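Local coordinates for protein rubber oxygenase (Streptomyces sp., PDB 5O1L) that cleaves poly(cis-1,4-isoprene) oxidatively at its double bonds, using a non-covalently bound b-type heme and molecular oxygen to release oligo-isoprenoids with keto and aldehyde ends, at residues A[132-137]-A[171-176]. Residues are numbered along the deposited sequence; the frame is centred on the assembly and turned at random.
Sequences ALYGLG and LGYDIG. With HEM (protoporphyrin IX containing Fe), chain C.
The loop that carries L171 of the heme pocket packs on helix 127-142 through a CH-pi contact in which G172 lies over the ring of Y134. The G172 CA sits 3.7 Å from the centroid of the Y134 ring, only 11° off the ring normal. G172 has a positive phi (107°), and its backbone lies directly against the ring. Y134 CE2 also comes within 3.3 Å of G172 O, which itself accepts the G176 N hydrogen bond of the turn. Beyond the ring, Y134 OH hydrogen-bonds Y257 and W261 of helix 251-267, fixing the polar tip. In this all-helical catalytic domain of the Lcp family, residues 171-176 belong to the loop between helices 161-169 and 187-204, the latter carrying H198, the probable axial heme ligand. Y173 approaches with CE1 4.0 Å from Y134 CB. A water lies 2.8 Å from Y134 O and 2.7 Å from L171 O, within hydrogen-bonding reach of both, between helix and loop where no direct hydrogen bond spans them. On the heme side, L171 CD2 touches the porphyrin meso carbon CHB at 3.5 Å.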
loop_
_atom_site.group_PDB
_atom_site.type_symbol
_atom_site.label_atom_id
_atom_site.label_comp_id
_atom_site.label_asym_id
_atom_site.label_seq_id
_atom_site.Cartn_x
_atom_site.Cartn_y
_atom_site.Cartn_z
ATOM N N ALA A 132 -6.959 10.018 -2.705
ATOM C CA ALA A 132 -6.868 10.774 -1.457
ATOM C C ALA A 132 -6.749 9.820 -0.273
ATOM O O ALA A 132 -6.006 10.052 0.667
ATOM C CB ALA A 132 -8.075 11.673 -1.283
ATOM N N LEU A 133 -7.515 8.744 -0.337
ATOM C CA LEU A 133 -7.450 7.743 0.721
ATOM C C LEU A 133 -6.127 7.030 0.792
ATOM O O LEU A 133 -5.623 6.842 1.903
ATOM C CB LEU A 133 -8.593 6.734 0.562
ATOM C CG LEU A 133 -9.969 7.320 0.917
ATOM C CD1 LEU A 133 -11.078 6.503 0.419
ATOM C CD2 LEU A 133 -10.103 7.503 2.441
ATOM N N TYR A 134 -5.541 6.631 -0.331
ATOM C CA TYR A 134 -4.206 6.070 -0.299
ATOM C C TYR A 134 -3.196 7.056 0.205
ATOM O O TYR A 134 -2.383 6.720 1.055
ATOM C CB TYR A 134 -3.751 5.561 -1.653
ATOM C CG TYR A 134 -4.485 4.361 -2.269
ATOM C CD1 TYR A 134 -4.911 3.317 -1.527
ATOM C CD2 TYR A 134 -4.599 4.261 -3.657
ATOM C CE1 TYR A 134 -5.559 2.231 -2.142
ATOM C CE2 TYR A 134 -5.250 3.195 -4.259
ATOM C CZ TYR A 134 -5.734 2.203 -3.439
ATOM O OH TYR A 134 -6.368 1.162 -4.128
ATOM N N GLY A 135 -3.222 8.253 -0.315
ATOM C CA GLY A 135 -2.131 9.221 -0.088
ATOM C C GLY A 135 -2.164 9.788 1.274
ATOM O O GLY A 135 -1.082 9.911 1.939
ATOM N N LEU A 136 -3.301 10.251 1.738
ATOM C CA LEU A 136 -3.423 10.840 3.042
ATOM C C LEU A 136 -3.777 9.802 4.023
ATOM O O LEU A 136 -3.069 9.720 5.021
ATOM C CB LEU A 136 -4.404 12.013 3.077
ATOM C CG LEU A 136 -3.983 13.130 2.175
ATOM C CD1 LEU A 136 -5.065 14.190 2.164
ATOM C CD2 LEU A 136 -2.648 13.731 2.586
ATOM N N GLY A 137 -4.821 8.995 3.777
ATOM C CA GLY A 137 -5.315 8.066 4.738
ATOM C C GLY A 137 -4.318 6.971 5.007
ATOM O O GLY A 137 -3.729 6.919 6.097
ATOM N N LEU A 171 1.780 4.170 -2.078
ATOM C CA LEU A 171 1.403 2.791 -2.234
ATOM C C LEU A 171 -0.105 2.811 -2.430
ATOM O O LEU A 171 -0.914 3.578 -1.753
ATOM C CB LEU A 171 1.789 1.871 -1.084
ATOM C CG LEU A 171 3.240 1.753 -0.714
ATOM C CD1 LEU A 171 3.342 0.799 0.455
ATOM C CD2 LEU A 171 4.063 1.338 -1.909
ATOM N N GLY A 172 -0.494 1.952 -3.321
ATOM C CA GLY A 172 -1.836 1.841 -3.806
ATOM C C GLY A 172 -1.951 2.360 -5.208
ATOM O O GLY A 172 -2.736 1.876 -5.980
ATOM N N TYR A 173 -1.208 3.410 -5.563
ATOM C CA TYR A 173 -1.354 3.960 -6.899
ATOM C C TYR A 173 -0.949 3.061 -8.017
ATOM O O TYR A 173 -1.625 3.008 -9.016
ATOM C CB TYR A 173 -0.589 5.320 -6.997
ATOM C CG TYR A 173 -1.257 6.518 -6.398
ATOM C CD1 TYR A 173 -1.419 6.670 -5.063
ATOM C CD2 TYR A 173 -1.731 7.512 -7.219
ATOM C CE1 TYR A 173 -2.025 7.787 -4.492
ATOM C CE2 TYR A 173 -2.393 8.600 -6.684
ATOM C CZ TYR A 173 -2.504 8.741 -5.353
ATOM O OH TYR A 173 -3.133 9.858 -4.764
ATOM N N ASP A 174 0.142 2.339 -7.860
ATOM C CA ASP A 174 0.569 1.427 -8.922
ATOM C C ASP A 174 -0.394 0.218 -9.009
ATOM O O ASP A 174 -0.762 -0.180 -10.121
ATOM C CB ASP A 174 1.986 1.005 -8.782
ATOM C CG ASP A 174 2.967 2.159 -9.144
ATOM O OD1 ASP A 174 2.568 3.141 -9.862
ATOM O OD2 ASP A 174 4.066 2.119 -8.618
ATOM N N ILE A 175 -0.787 -0.301 -7.842
ATOM C CA ILE A 175 -1.723 -1.408 -7.880
ATOM C C ILE A 175 -3.032 -1.032 -8.542
ATOM O O ILE A 175 -3.641 -1.825 -9.236
ATOM C CB ILE A 175 -1.885 -1.932 -6.422
ATOM C CG1 ILE A 175 -0.636 -2.715 -5.994
ATOM C CG2 ILE A 175 -3.148 -2.784 -6.267
ATOM C CD1 ILE A 175 -0.404 -2.830 -4.500
ATOM N N GLY A 176 -3.479 0.194 -8.296
ATOM C CA GLY A 176 -4.706 0.718 -8.860
ATOM C C GLY A 176 -4.594 1.356 -10.196
ATOM O O GLY A 176 -5.491 1.994 -10.654
HETATM C CHA HEM C . 10.090 -1.085 -0.449
HETATM C CHB HEM C . 5.522 -1.779 -1.545
HETATM C CHC HEM C . 4.844 -3.952 2.667
HETATM C CHD HEM C . 9.100 -2.323 4.091
HETATM C C1A HEM C . 8.900 -1.165 -1.082
HETATM C C2A HEM C . 8.730 -0.688 -2.435
HETATM C C3A HEM C . 7.432 -0.846 -2.727
HETATM C C4A HEM C . 6.804 -1.447 -1.640
HETATM C CMA HEM C . 6.805 -0.435 -4.037
HETATM C CAA HEM C . 9.796 -0.081 -3.378
HETATM C CBA HEM C . 9.966 1.420 -3.075
HETATM C CGA HEM C . 10.630 2.085 -4.225
HETATM O O1A HEM C . 11.853 1.910 -4.249
HETATM O O2A HEM C . 9.923 2.739 -5.087
HETATM C C1B HEM C . 4.940 -2.477 -0.491
HETATM C C2B HEM C . 3.580 -2.891 -0.511
HETATM C C3B HEM C . 3.346 -3.523 0.629
HETATM C C4B HEM C . 4.574 -3.480 1.409
HETATM C CMB HEM C . 2.573 -2.684 -1.623
HETATM C CAB HEM C . 2.231 -4.244 1.190
HETATM C CBB HEM C . 0.954 -4.462 0.584
HETATM C C1C HEM C . 5.962 -3.705 3.450
HETATM C C2C HEM C . 5.993 -3.994 4.872
HETATM C C3C HEM C . 7.219 -3.542 5.236
HETATM C C4C HEM C . 7.827 -2.935 4.064
HETATM C CMC HEM C . 4.958 -4.737 5.666
HETATM C CAC HEM C . 7.811 -3.559 6.582
HETATM C CBC HEM C . 7.382 -4.189 7.747
HETATM C C1D HEM C . 9.725 -1.837 2.972
HETATM C C2D HEM C . 11.114 -1.336 2.962
HETATM C C3D HEM C . 11.407 -0.987 1.714
HETATM C C4D HEM C . 10.218 -1.304 0.920
HETATM C CMD HEM C . 11.919 -1.202 4.199
HETATM C CAD HEM C . 12.729 -0.368 1.200
HETATM C CBD HEM C . 12.629 1.139 1.399
HETATM C CGD HEM C . 13.956 1.775 0.971
HETATM O O1D HEM C . 13.913 2.581 0.015
HETATM O O2D HEM C . 15.061 1.526 1.526
HETATM N NA HEM C . 7.722 -1.657 -0.619
HETATM N NB HEM C . 5.459 -2.836 0.691
HETATM N NC HEM C . 7.051 -3.038 2.961
HETATM N ND HEM C . 9.255 -1.872 1.701
HETATM FE FE HEM C . 7.394 -2.376 1.188
HETATM O O HOH W 1 -0.626 4.610 0.713
#